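Local structure of E2A dna-binding protein (2WB0) at residues E104-L109 with K191-F196; L109-G114 with R164-D169; N175-K180 with H335-V340. The protein binds single-stranded DNA and unwinds the template during the elongation phase of viral strand-displacement replication, without ATP, through its capacity to form multimers. One frame throughout, in Å; residues are numbered along the deposited sequence.

Interaction 1 of 3, residues E104-L109 with K191-F196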
ATOM      1  N   GLU A 104      16.299   9.243   5.803  1.00 23.59           N
ATOM      2  CA  GLU A 104      16.878  10.427   6.521  1.00 25.53           C
ATOM      3  C   GLU A 104      18.353  10.151   6.880  1.00 24.99           C
ATOM      4  O   GLU A 104      19.205  11.064   6.875  1.00 25.57           O
ATOM      5  CB  GLU A 104      16.109  10.626   7.808  1.00 26.54           C
ATOM      6  CG  GLU A 104      15.972  12.009   8.424  1.00 36.27           C
ATOM      7  CD  GLU A 104      14.776  12.051   9.418  1.00 44.48           C
ATOM      8  OE1 GLU A 104      13.878  12.937   9.296  1.00 48.27           O
ATOM      9  OE2 GLU A 104      14.697  11.171  10.306  1.00 45.50           O
ATOM     10  N   ILE A 105      18.626   8.929   7.266  1.00 22.80           N
ATOM     11  CA  ILE A 105      19.944   8.564   7.724  1.00 22.61           C
ATOM     12  C   ILE A 105      20.508   7.479   6.820  1.00 22.69           C
ATOM     13  O   ILE A 105      19.937   6.394   6.653  1.00 21.24           O
ATOM     14  CB  ILE A 105      19.907   8.016   9.192  1.00 23.35           C
ATOM     15  CG1 ILE A 105      19.077   8.929  10.126  1.00 23.70           C
ATOM     16  CG2 ILE A 105      21.311   7.562   9.655  1.00 20.81           C
ATOM     17  CD1 ILE A 105      19.771   9.445  11.330  1.00 31.01           C
ATOM     18  N   GLU A 106      21.692   7.753   6.302  1.00 22.21           N
ATOM     19  CA  GLU A 106      22.360   6.792   5.413  1.00 24.66           C
ATOM     20  C   GLU A 106      22.502   5.384   5.999  1.00 22.87           C
ATOM     21  O   GLU A 106      23.000   5.203   7.116  1.00 24.34           O
ATOM     22  CB  GLU A 106      23.685   7.393   4.885  1.00 25.22           C
ATOM     23  CG  GLU A 106      24.155   6.728   3.605  1.00 31.87           C
ATOM     24  CD  GLU A 106      23.208   6.985   2.369  1.00 37.57           C
ATOM     25  OE1 GLU A 106      23.248   6.105   1.472  1.00 42.72           O
ATOM     26  OE2 GLU A 106      22.449   8.022   2.275  1.00 38.24           O
ATOM     27  N   GLY A 107      21.996   4.383   5.260  1.00 21.02           N
ATOM     28  CA  GLY A 107      22.070   2.993   5.650  1.00 20.64           C
ATOM     29  C   GLY A 107      21.063   2.600   6.699  1.00 20.54           C
ATOM     30  O   GLY A 107      20.988   1.423   7.093  1.00 22.24           O
ATOM     31  N   GLU A 108      20.286   3.561   7.200  1.00 18.76           N
ATOM     32  CA  GLU A 108      19.390   3.241   8.311  1.00 17.79           C
ATOM     33  C   GLU A 108      17.934   3.084   7.853  1.00 17.65           C
ATOM     34  O   GLU A 108      17.390   4.021   7.229  1.00 14.91           O
ATOM     35  CB  GLU A 108      19.502   4.316   9.390  1.00 18.47           C
ATOM     36  CG  GLU A 108      18.710   3.999  10.691  1.00 17.03           C
ATOM     37  CD  GLU A 108      18.906   5.106  11.686  1.00 20.08           C
ATOM     38  OE1 GLU A 108      20.066   5.224  12.128  1.00 19.32           O
ATOM     39  OE2 GLU A 108      17.926   5.854  11.966  1.00 17.47           O
ATOM     40  N   LEU A 109      17.319   1.922   8.174  1.00 16.35           N
ATOM     41  CA  LEU A 109      15.847   1.763   8.028  1.00 16.98           C
ATOM     42  C   LEU A 109      15.105   1.750   9.388  1.00 16.04           C
ATOM     43  O   LEU A 109      15.676   1.329  10.375  1.00 17.11           O
ATOM     44  CB  LEU A 109      15.481   0.513   7.254  1.00 17.12           C
ATOM     45  CG  LEU A 109      16.095   0.518   5.856  1.00 19.78           C
ATOM     46  CD1 LEU A 109      16.064  -0.860   5.383  1.00 20.20           C
ATOM     47  CD2 LEU A 109      15.280   1.512   4.933  1.00 18.81           C
ATOM     48  N   LYS A 191      18.913  -1.930  -0.910  1.00 19.52           N
ATOM     49  CA  LYS A 191      17.863  -1.819  -1.904  1.00 19.50           C
ATOM     50  C   LYS A 191      16.563  -1.183  -1.294  1.00 17.24           C
ATOM     51  O   LYS A 191      15.871  -0.423  -1.974  1.00 17.32           O
ATOM     52  CB  LYS A 191      17.495  -3.218  -2.452  1.00 19.37           C
ATOM     53  CG  LYS A 191      16.509  -3.096  -3.595  1.00 22.70           C
ATOM     54  CD  LYS A 191      16.710  -4.197  -4.595  1.00 32.05           C
ATOM     55  CE  LYS A 191      15.877  -5.373  -4.398  1.00 35.71           C
ATOM     56  NZ  LYS A 191      16.661  -6.416  -5.185  1.00 39.56           N
ATOM     57  N   ALA A 192      16.197  -1.568  -0.061  1.00 16.45           N
ATOM     58  CA  ALA A 192      15.053  -0.949   0.610  1.00 15.35           C
ATOM     59  C   ALA A 192      15.273   0.539   0.704  1.00 15.26           C
ATOM     60  O   ALA A 192      14.348   1.314   0.431  1.00 14.90           O
ATOM     61  CB  ALA A 192      14.811  -1.510   2.003  1.00 16.21           C
ATOM     62  N   GLN A 193      16.472   0.960   1.118  1.00 15.12           N
ATOM     63  CA  GLN A 193      16.626   2.385   1.277  1.00 15.44           C
ATOM     64  C   GLN A 193      16.525   3.088  -0.079  1.00 15.32           C
ATOM     65  O   GLN A 193      15.940   4.137  -0.179  1.00 16.87           O
ATOM     66  CB  GLN A 193      17.896   2.802   2.006  1.00 15.38           C
ATOM     67  CG  GLN A 193      17.869   4.380   2.249  1.00 18.09           C
ATOM     68  CD  GLN A 193      18.822   4.833   3.376  1.00 23.74           C
ATOM     69  OE1 GLN A 193      18.387   5.245   4.492  1.00 21.82           O
ATOM     70  NE2 GLN A 193      20.127   4.774   3.084  1.00 17.75           N
ATOM     71  N   VAL A 194      17.075   2.506  -1.119  1.00 15.18           N
ATOM     72  CA  VAL A 194      16.873   3.116  -2.465  1.00 14.46           C
ATOM     73  C   VAL A 194      15.388   3.370  -2.740  1.00 13.49           C
ATOM     74  O   VAL A 194      15.024   4.446  -3.183  1.00 13.94           O
ATOM     75  CB  VAL A 194      17.472   2.230  -3.551  1.00 15.32           C
ATOM     76  CG1 VAL A 194      17.051   2.762  -4.941  1.00 13.62           C
ATOM     77  CG2 VAL A 194      18.987   2.247  -3.467  1.00 15.74           C
ATOM     78  N   ALA A 195      14.509   2.389  -2.462  1.00 14.96           N
ATOM     79  CA  ALA A 195      13.046   2.545  -2.729  1.00 13.80           C
ATOM     80  C   ALA A 195      12.353   3.628  -1.880  1.00 13.61           C
ATOM     81  O   ALA A 195      11.388   4.325  -2.335  1.00 12.79           O
ATOM     82  CB  ALA A 195      12.342   1.174  -2.493  1.00 14.01           C
ATOM     83  N   PHE A 196      12.782   3.760  -0.632  1.00 13.95           N
ATOM     84  CA  PHE A 196      12.294   4.893   0.153  1.00 15.40           C
ATOM     85  C   PHE A 196      12.819   6.246  -0.351  1.00 14.73           C
ATOM     86  O   PHE A 196      12.097   7.233  -0.323  1.00 15.03           O
ATOM     87  CB  PHE A 196      12.568   4.723   1.655  1.00 15.92           C
ATOM     88  CG  PHE A 196      11.633   3.683   2.352  1.00 15.08           C
ATOM     89  CD1 PHE A 196      10.413   4.057   2.890  1.00 12.19           C
ATOM     90  CD2 PHE A 196      12.030   2.378   2.468  1.00 14.87           C
ATOM     91  CE1 PHE A 196       9.595   3.154   3.541  1.00 13.18           C
ATOM     92  CE2 PHE A 196      11.190   1.415   3.114  1.00 16.86           C
ATOM     93  CZ  PHE A 196       9.956   1.848   3.651  1.00 13.65           C
TER

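Interaction 2 of 3, residues L109-G114 with R164-D169. With ZN (zinc ion), chain B.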
ATOM      1  N   LEU A 109      17.319   1.922   8.174  1.00 16.35           N
ATOM      2  CA  LEU A 109      15.847   1.763   8.028  1.00 16.98           C
ATOM      3  C   LEU A 109      15.105   1.750   9.388  1.00 16.04           C
ATOM      4  O   LEU A 109      15.676   1.329  10.375  1.00 17.11           O
ATOM      5  CB  LEU A 109      15.481   0.513   7.254  1.00 17.12           C
ATOM      6  CG  LEU A 109      16.095   0.518   5.856  1.00 19.78           C
ATOM      7  CD1 LEU A 109      16.064  -0.860   5.383  1.00 20.20           C
ATOM      8  CD2 LEU A 109      15.280   1.512   4.933  1.00 18.81           C
ATOM      9  N   LYS A 110      13.887   2.278   9.424  1.00 15.85           N
ATOM     10  CA  LYS A 110      12.986   2.154  10.614  1.00 15.59           C
ATOM     11  C   LYS A 110      11.752   1.333  10.201  1.00 14.56           C
ATOM     12  O   LYS A 110      11.267   1.464   9.079  1.00 15.22           O
ATOM     13  CB  LYS A 110      12.561   3.536  11.171  1.00 16.36           C
ATOM     14  CG  LYS A 110      13.771   4.256  11.684  1.00 20.48           C
ATOM     15  CD  LYS A 110      13.526   5.662  12.083  1.00 22.54           C
ATOM     16  CE  LYS A 110      14.881   6.455  12.104  1.00 24.26           C
ATOM     17  NZ  LYS A 110      15.688   7.057  10.826  1.00 18.77           N
ATOM     18  N   CYS A 111      11.275   0.454  11.080  1.00 14.10           N
ATOM     19  CA  CYS A 111      10.077  -0.324  10.814  1.00 13.26           C
ATOM     20  C   CYS A 111       8.824   0.400  11.229  1.00 15.26           C
ATOM     21  O   CYS A 111       8.870   1.570  11.586  1.00 16.49           O
ATOM     22  CB  CYS A 111      10.169  -1.700  11.495  1.00 12.70           C
ATOM     23  SG  CYS A 111      10.014  -1.599  13.281  1.00 16.02           S
ATOM     24  N   LEU A 112       7.683  -0.284  11.165  1.00 15.36           N
ATOM     25  CA  LEU A 112       6.391   0.327  11.513  1.00 16.08           C
ATOM     26  C   LEU A 112       6.276   0.748  12.970  1.00 16.52           C
ATOM     27  O   LEU A 112       5.538   1.670  13.284  1.00 18.08           O
ATOM     28  CB  LEU A 112       5.261  -0.632  11.177  1.00 15.29           C
ATOM     29  CG  LEU A 112       4.586  -0.628   9.816  1.00 21.42           C
ATOM     30  CD1 LEU A 112       4.968   0.455   8.736  1.00 19.76           C
ATOM     31  CD2 LEU A 112       4.226  -2.020   9.304  1.00 20.45           C
ATOM     32  N   HIS A 113       7.079   0.143  13.820  1.00 16.47           N
ATOM     33  CA  HIS A 113       7.173   0.543  15.199  1.00 16.73           C
ATOM     34  C   HIS A 113       7.792   1.912  15.346  1.00 19.06           C
ATOM     35  O   HIS A 113       7.646   2.551  16.398  1.00 18.30           O
ATOM     36  CB  HIS A 113       8.046  -0.414  15.932  1.00 18.05           C
ATOM     37  CG  HIS A 113       7.370  -1.695  16.255  1.00 16.84           C
ATOM     38  ND1 HIS A 113       7.568  -2.856  15.532  1.00 16.68           N
ATOM     39  CD2 HIS A 113       6.517  -2.000  17.259  1.00 16.74           C
ATOM     40  CE1 HIS A 113       6.825  -3.817  16.059  1.00 16.26           C
ATOM     41  NE2 HIS A 113       6.161  -3.316  17.089  1.00 19.01           N
ATOM     42  N   GLY A 114       8.513   2.347  14.317  1.00 17.78           N
ATOM     43  CA  GLY A 114       9.250   3.605  14.324  1.00 17.33           C
ATOM     44  C   GLY A 114      10.660   3.481  14.908  1.00 18.30           C
ATOM     45  O   GLY A 114      11.354   4.479  15.126  1.00 17.41           O
ATOM     46  N   ARG A 164      17.605  -6.674   7.214  1.00 17.59           N
ATOM     47  CA  ARG A 164      17.167  -5.796   8.304  1.00 17.12           C
ATOM     48  C   ARG A 164      15.897  -6.409   8.793  1.00 16.83           C
ATOM     49  O   ARG A 164      15.018  -6.741   7.980  1.00 16.18           O
ATOM     50  CB  ARG A 164      16.802  -4.383   7.761  1.00 17.80           C
ATOM     51  CG  ARG A 164      17.970  -3.790   7.002  1.00 20.95           C
ATOM     52  CD  ARG A 164      18.973  -3.199   8.056  1.00 26.74           C
ATOM     53  NE  ARG A 164      19.730  -2.121   7.400  1.00 33.84           N
ATOM     54  CZ  ARG A 164      20.709  -2.397   6.576  1.00 32.38           C
ATOM     55  NH1 ARG A 164      20.965  -3.666   6.398  1.00 33.46           N
ATOM     56  NH2 ARG A 164      21.429  -1.457   5.948  1.00 33.83           N
ATOM     57  N   CYS A 165      15.764  -6.503  10.098  1.00 17.23           N
ATOM     58  CA  CYS A 165      14.553  -6.986  10.757  1.00 15.29           C
ATOM     59  C   CYS A 165      13.955  -5.946  11.752  1.00 16.18           C
ATOM     60  O   CYS A 165      14.646  -5.013  12.221  1.00 16.16           O
ATOM     61  CB  CYS A 165      14.876  -8.322  11.481  1.00 16.69           C
ATOM     62  SG  CYS A 165      15.928  -8.134  12.984  1.00 18.48           S
ATOM     63  N   CYS A 166      12.671  -6.103  12.066  1.00 14.96           N
ATOM     64  CA  CYS A 166      12.003  -5.327  13.136  1.00 16.95           C
ATOM     65  C   CYS A 166      12.805  -5.610  14.437  1.00 16.55           C
ATOM     66  O   CYS A 166      13.268  -6.725  14.601  1.00 15.65           O
ATOM     67  CB  CYS A 166      10.599  -5.877  13.291  1.00 16.61           C
ATOM     68  SG  CYS A 166       9.769  -5.239  14.749  1.00 17.57           S
ATOM     69  N   VAL A 167      13.015  -4.633  15.340  1.00 15.51           N
ATOM     70  CA  VAL A 167      13.873  -4.970  16.525  1.00 14.17           C
ATOM     71  C   VAL A 167      13.296  -6.116  17.370  1.00 15.92           C
ATOM     72  O   VAL A 167      14.047  -6.902  17.996  1.00 17.20           O
ATOM     73  CB  VAL A 167      14.193  -3.721  17.382  1.00 14.13           C
ATOM     74  CG1 VAL A 167      12.908  -3.154  18.002  1.00 14.06           C
ATOM     75  CG2 VAL A 167      15.238  -4.077  18.406  1.00 17.18           C
ATOM     76  N   HIS A 168      11.971  -6.265  17.336  1.00 15.40           N
ATOM     77  CA  HIS A 168      11.301  -7.296  18.128  1.00 16.00           C
ATOM     78  C   HIS A 168      11.549  -8.680  17.574  1.00 16.56           C
ATOM     79  O   HIS A 168      11.300  -9.671  18.270  1.00 17.84           O
ATOM     80  CB  HIS A 168       9.826  -6.995  18.176  1.00 16.46           C
ATOM     81  CG  HIS A 168       9.539  -5.658  18.791  1.00 17.69           C
ATOM     82  ND1 HIS A 168       9.356  -5.491  20.146  1.00 19.15           N
ATOM     83  CD2 HIS A 168       9.411  -4.430  18.235  1.00 19.88           C
ATOM     84  CE1 HIS A 168       9.131  -4.212  20.402  1.00 22.53           C
ATOM     85  NE2 HIS A 168       9.155  -3.545  19.260  1.00 19.18           N
ATOM     86  N   ASP A 169      12.124  -8.736  16.389  1.00 16.42           N
ATOM     87  CA  ASP A 169      12.576  -9.994  15.787  1.00 18.37           C
ATOM     88  C   ASP A 169      14.046 -10.247  15.908  1.00 19.27           C
ATOM     89  O   ASP A 169      14.542 -11.179  15.268  1.00 19.26           O
ATOM     90  CB  ASP A 169      12.123 -10.033  14.309  1.00 18.77           C
ATOM     91  CG  ASP A 169      10.575  -9.962  14.170  1.00 19.15           C
ATOM     92  OD1 ASP A 169       9.859 -10.452  15.110  1.00 20.03           O
ATOM     93  OD2 ASP A 169      10.074  -9.411  13.152  1.00 17.73           O
TER
HETATM   94 ZN    ZN B 601       8.684  -3.352  13.874  1.00 16.45          ZN
HETATM   95  O   HOH W   1      18.672  -0.122   9.789  1.00 18.55           O

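Interaction 3 of 3, residues N175-K180 with H335-V340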
ATOM      1  N   ASN A 175      13.854 -13.291   8.605  1.00 23.27           N
ATOM      2  CA  ASN A 175      12.584 -13.506   7.876  1.00 25.00           C
ATOM      3  C   ASN A 175      11.621 -14.443   8.625  1.00 26.60           C
ATOM      4  O   ASN A 175      10.688 -15.019   8.027  1.00 25.72           O
ATOM      5  CB  ASN A 175      12.777 -13.943   6.417  1.00 24.65           C
ATOM      6  CG  ASN A 175      11.615 -13.535   5.510  1.00 27.57           C
ATOM      7  OD1 ASN A 175      10.781 -12.692   5.844  1.00 28.09           O
ATOM      8  ND2 ASN A 175      11.528 -14.187   4.363  1.00 30.25           N
ATOM      9  N   GLN A 176      11.819 -14.541   9.939  1.00 25.56           N
ATOM     10  CA  GLN A 176      10.809 -15.145  10.763  1.00 27.13           C
ATOM     11  C   GLN A 176      10.333 -14.079  11.704  1.00 26.49           C
ATOM     12  O   GLN A 176      11.097 -13.156  12.058  1.00 26.99           O
ATOM     13  CB  GLN A 176      11.325 -16.372  11.477  1.00 27.43           C
ATOM     14  CG  GLN A 176      11.594 -17.486  10.461  1.00 31.88           C
ATOM     15  CD  GLN A 176      12.030 -18.805  11.118  1.00 38.40           C
ATOM     16  OE1 GLN A 176      11.876 -19.003  12.368  1.00 39.03           O
ATOM     17  NE2 GLN A 176      12.634 -19.688  10.300  1.00 32.33           N
ATOM     18  N   PHE A 177       9.068 -14.164  12.068  1.00 25.31           N
ATOM     19  CA  PHE A 177       8.478 -13.076  12.802  1.00 24.48           C
ATOM     20  C   PHE A 177       7.958 -13.523  14.165  1.00 24.63           C
ATOM     21  O   PHE A 177       7.255 -14.533  14.281  1.00 24.86           O
ATOM     22  CB  PHE A 177       7.393 -12.444  11.942  1.00 23.95           C
ATOM     23  CG  PHE A 177       7.851 -12.054  10.557  1.00 23.60           C
ATOM     24  CD1 PHE A 177       8.473 -10.816  10.348  1.00 23.89           C
ATOM     25  CD2 PHE A 177       7.669 -12.922   9.452  1.00 23.01           C
ATOM     26  CE1 PHE A 177       8.883 -10.416   9.046  1.00 21.69           C
ATOM     27  CE2 PHE A 177       8.100 -12.539   8.153  1.00 19.64           C
ATOM     28  CZ  PHE A 177       8.697 -11.286   7.960  1.00 22.23           C
ATOM     29  N   SER A 178       8.320 -12.768  15.183  1.00 23.48           N
ATOM     30  CA  SER A 178       7.819 -12.985  16.544  1.00 22.86           C
ATOM     31  C   SER A 178       6.392 -12.466  16.696  1.00 23.54           C
ATOM     32  O   SER A 178       5.916 -11.684  15.851  1.00 23.12           O
ATOM     33  CB  SER A 178       8.735 -12.242  17.528  1.00 23.10           C
ATOM     34  OG  SER A 178       8.401 -10.851  17.601  1.00 20.97           O
ATOM     35  N   GLY A 179       5.754 -12.809  17.830  1.00 22.32           N
ATOM     36  CA  GLY A 179       4.412 -12.318  18.184  1.00 21.43           C
ATOM     37  C   GLY A 179       4.368 -10.821  18.466  1.00 21.79           C
ATOM     38  O   GLY A 179       3.306 -10.237  18.620  1.00 21.86           O
ATOM     39  N   LYS A 180       5.531 -10.181  18.519  1.00 20.61           N
ATOM     40  CA  LYS A 180       5.549  -8.725  18.718  1.00 20.44           C
ATOM     41  C   LYS A 180       6.021  -7.984  17.475  1.00 18.65           C
ATOM     42  O   LYS A 180       6.187  -6.752  17.513  1.00 19.19           O
ATOM     43  CB  LYS A 180       6.474  -8.373  19.869  1.00 20.32           C
ATOM     44  CG  LYS A 180       5.890  -8.831  21.259  1.00 24.97           C
ATOM     45  CD  LYS A 180       6.892  -8.517  22.357  1.00 31.18           C
ATOM     46  CE  LYS A 180       6.361  -8.972  23.759  1.00 36.32           C
ATOM     47  NZ  LYS A 180       4.945  -8.494  23.923  1.00 37.14           N
ATOM     48  N   HIS A 335      -1.986  -3.945  14.556  1.00 23.87           N
ATOM     49  CA  HIS A 335      -1.195  -4.239  13.361  1.00 22.56           C
ATOM     50  C   HIS A 335      -0.124  -5.286  13.665  1.00 21.18           C
ATOM     51  O   HIS A 335       0.655  -5.672  12.783  1.00 20.10           O
ATOM     52  CB  HIS A 335      -0.486  -2.974  12.809  1.00 21.98           C
ATOM     53  CG  HIS A 335      -1.421  -1.821  12.551  1.00 25.00           C
ATOM     54  ND1 HIS A 335      -2.477  -1.905  11.673  1.00 26.41           N
ATOM     55  CD2 HIS A 335      -1.475  -0.581  13.091  1.00 28.75           C
ATOM     56  CE1 HIS A 335      -3.117  -0.752  11.650  1.00 29.59           C
ATOM     57  NE2 HIS A 335      -2.514   0.076  12.491  1.00 29.00           N
ATOM     58  N   GLN A 336      -0.050  -5.713  14.911  1.00 19.43           N
ATOM     59  CA  GLN A 336       0.940  -6.728  15.275  1.00 19.32           C
ATOM     60  C   GLN A 336       0.819  -8.043  14.522  1.00 18.42           C
ATOM     61  O   GLN A 336      -0.295  -8.527  14.290  1.00 19.46           O
ATOM     62  CB  GLN A 336       0.789  -7.004  16.773  1.00 20.30           C
ATOM     63  CG  GLN A 336       1.933  -7.646  17.395  1.00 21.24           C
ATOM     64  CD  GLN A 336       1.837  -7.462  18.903  1.00 25.75           C
ATOM     65  OE1 GLN A 336       2.552  -6.659  19.521  1.00 24.95           O
ATOM     66  NE2 GLN A 336       0.916  -8.182  19.485  1.00 23.89           N
ATOM     67  N   TYR A 337       1.954  -8.608  14.118  1.00 17.51           N
ATOM     68  CA  TYR A 337       1.994  -9.850  13.398  1.00 18.49           C
ATOM     69  C   TYR A 337       1.372 -10.912  14.314  1.00 19.02           C
ATOM     70  O   TYR A 337       1.582 -10.861  15.534  1.00 18.88           O
ATOM     71  CB  TYR A 337       3.453 -10.232  13.165  1.00 18.57           C
ATOM     72  CG  TYR A 337       3.644 -11.393  12.273  1.00 18.49           C
ATOM     73  CD1 TYR A 337       3.708 -12.694  12.779  1.00 20.16           C
ATOM     74  CD2 TYR A 337       3.843 -11.201  10.907  1.00 18.09           C
ATOM     75  CE1 TYR A 337       3.903 -13.788  11.917  1.00 18.53           C
ATOM     76  CE2 TYR A 337       4.077 -12.273  10.054  1.00 20.66           C
ATOM     77  CZ  TYR A 337       4.072 -13.561  10.570  1.00 19.14           C
ATOM     78  OH  TYR A 337       4.313 -14.583   9.721  1.00 19.94           O
ATOM     79  N   ARG A 338       0.580 -11.806  13.706  1.00 18.95           N
ATOM     80  CA  ARG A 338      -0.032 -12.892  14.441  1.00 19.53           C
ATOM     81  C   ARG A 338       0.701 -14.154  14.220  1.00 20.45           C
ATOM     82  O   ARG A 338       0.501 -14.888  13.236  1.00 20.04           O
ATOM     83  CB  ARG A 338      -1.532 -13.047  14.144  1.00 18.41           C
ATOM     84  CG  ARG A 338      -2.294 -11.742  14.525  1.00 18.36           C
ATOM     85  CD  ARG A 338      -3.839 -11.880  14.325  1.00 23.21           C
ATOM     86  NE  ARG A 338      -4.401 -12.866  15.303  1.00 25.95           N
ATOM     87  CZ  ARG A 338      -5.156 -13.921  14.994  1.00 27.19           C
ATOM     88  NH1 ARG A 338      -5.515 -14.197  13.733  1.00 22.58           N
ATOM     89  NH2 ARG A 338      -5.534 -14.725  15.970  1.00 29.43           N
ATOM     90  N   ASN A 339       1.510 -14.457  15.223  1.00 21.61           N
ATOM     91  CA  ASN A 339       2.461 -15.523  15.052  1.00 23.56           C
ATOM     92  C   ASN A 339       1.859 -16.827  15.582  1.00 23.67           C
ATOM     93  O   ASN A 339       1.143 -16.802  16.551  1.00 25.10           O
ATOM     94  CB  ASN A 339       3.743 -15.225  15.870  1.00 24.96           C
ATOM     95  CG  ASN A 339       4.794 -16.237  15.578  1.00 29.50           C
ATOM     96  OD1 ASN A 339       5.034 -16.547  14.399  1.00 34.73           O
ATOM     97  ND2 ASN A 339       5.361 -16.844  16.616  1.00 35.56           N
ATOM     98  N   VAL A 340       2.165 -17.948  14.955  1.00 24.45           N
ATOM     99  CA  VAL A 340       1.905 -19.203  15.620  1.00 26.71           C
ATOM    100  C   VAL A 340       3.242 -19.979  15.600  1.00 26.51           C
ATOM    101  O   VAL A 340       3.879 -20.037  14.591  1.00 25.17           O
ATOM    102  CB  VAL A 340       0.594 -19.930  15.083  1.00 27.83           C
ATOM    103  CG1 VAL A 340       0.612 -20.081  13.581  1.00 30.19           C
ATOM    104  CG2 VAL A 340       0.392 -21.301  15.843  1.00 28.77           C
TER
HETATM  105  O   HOH W   2       6.965 -16.635  12.425  1.00 41.33           O
HETATM  106  O   HOH W   3       4.735  -4.971  18.971  1.00 23.31           O

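Interaction 1 of 3, residues E104-L109 with K191-F196
Leu109 and Gln193 mark the closest backbone approach, CA to CA 6.8 Å, where the loop segment 104-109 passes beside a turn of helix 189-206. The loop makes a type II turn from Ile105 to Glu108, closed by Glu108 N to Ile105 O. Gly107 takes the positive-phi position of this turn. Gln193 points from the helix into the turn. Its CG is anti to the backbone N (chi1 -174°). The extended chain beyond it carries the amide to the loop backbone. The amide is probably modelled turned over, and its N and O should not be told apart with confidence. As modelled, Gln193 OE1 lies 2.9 Å from Ile105 O and 3.2 Å from Glu108 O. Gln193 NE2 lies 2.9 Å from Gly107 N. With the amide turned back, all three may be hydrogen bonds, and one amide would then serve two carbonyls and one N-H of the turn. The turn belongs to the loop between strands 95-99 and 118-124, which leads into the first zinc site, and the contact joins it to helix 189-206. Leu109 supplies the apolar half. Its CD1 touches Ala192 CB at 3.7 Å. Its CD2 lies 4.0 Å from Gln193 CA and 4.2 Å from Phe196 CD2. Phe186 of strand 185-186 packs on Leu109, Ala192 and Phe196. Glu106 crosses the Gln193 side chain at about a right angle, but its carboxylate pairs with Lys197 in a salt bridge. Gly107 O accepts from Arg164 NH2.

Interaction 2 of 3, residues L109-G114 with R164-D169
His113 and His168 meet tip to tip, with His168 CD2 lying 3.4 Å above the centre of one face of the His113 ring. The ring planes are 39° apart, so the pair is oblique. Cys111 SG lies in the plane of the His113 ring, at its edge. Cys166 SG holds the same place at the edge of the His168 ring. His113 turns ND1 to the zinc ion, 2.1 Å away. Cys111 SG binds the metal at 2.3 Å and Cys166 SG at 2.4 Å. Cys166 SG reaches it from a position anti to its own backbone N (chi1 170°). Cys182 is the fourth ligand, which completes the three-cysteine, one-histidine zinc site of the zinc-binding domain. Cys111 and His113 come from a type I turn, Cys111 to Gly114, while Cys166 follows the end of strand 158-165. The thiolates also accept backbone N-H groups. His168 N bonds to Cys166 SG at 3.5 Å, with an N-H...S angle of 152°, and His113 N bonds weakly to Cys111 SG. Away from the metal, Leu109 CD1 packs on Arg164 CG at 3.9 Å, the two side chains crossing at about a right angle. A water accepts from Leu109 N at 2.9 Å and weakly from Arg164 NE. Arg164 forms a salt bridge with Asp162.

Interaction 3 of 3, residues N175-K180 with H335-V340
Gln336 meets Gly179 and Lys180 at the start of the contact. Its CG is anti to the backbone N (chi1 -161°) and touches Gly179 O at 3.2 Å. The amide carbon CD is equally near that oxygen. Gln336 NE2 is also near Gly179 O, but the angle is too poor for a hydrogen bond. The polar link runs through a water instead. This water donates to Gln336 OE1 at 2.8 Å and to Lys180 O at 2.7 Å. Tyr337 comes next and carries the apolar part. Phe177 CB sits over the centre of its ring, 3.6 Å from the centroid and almost on the ring normal, a CH-pi contact. The two rings are inclined by 29° and slid apart, so they barely overlap. Phe177 CD2 still packs against Tyr337 CE2 at 3.7 Å. Asn339 ends the contact. Its CB lies in the plane of the Tyr337 ring, at the edge, and is 3.7 Å from Gly179 N. Asn339 OD1 and Phe177 O, both acceptors, face each other at 3.0 Å. A second water accepts from Phe177 N and lies within bonding distance of Asn339 OD1. The loop 175-180 is shaped by an ST turn, in which Ser178 OG accepts from Lys180 N. Ser178 N donates to Asp169 OD1, and Ser178 OG is hydrogen-bonded to His168 O, beside the first zinc site. The contact lays the segment 335-340 over the loop before Cys182, where the chain sets out toward the C-terminal arm, which in this family probably serves multimer formation.

How the interactions relate
Interactions 1 and 2 share Leu109, which packs on helix 189-206 in one and on Arg164 in the other. Gly107 O and Arg164 NH2 also join them. Interaction 2 is the buried contact and rests on metal bonds. Interaction 1 is partly buried, combining apolar packing with a glutamine amide set against the backbone of a turn. Interaction 3 lies at the surface and relies on a CH-pi contact and bridging water. It adjoins interaction 2 through Asp169 OD1 with Ser178 N and His168 O with Ser178 OG. Interactions 1 and 3 do not touch, their nearest atoms being about 12 Å apart. Interaction 3 alone brings in the chain after helix 300-315.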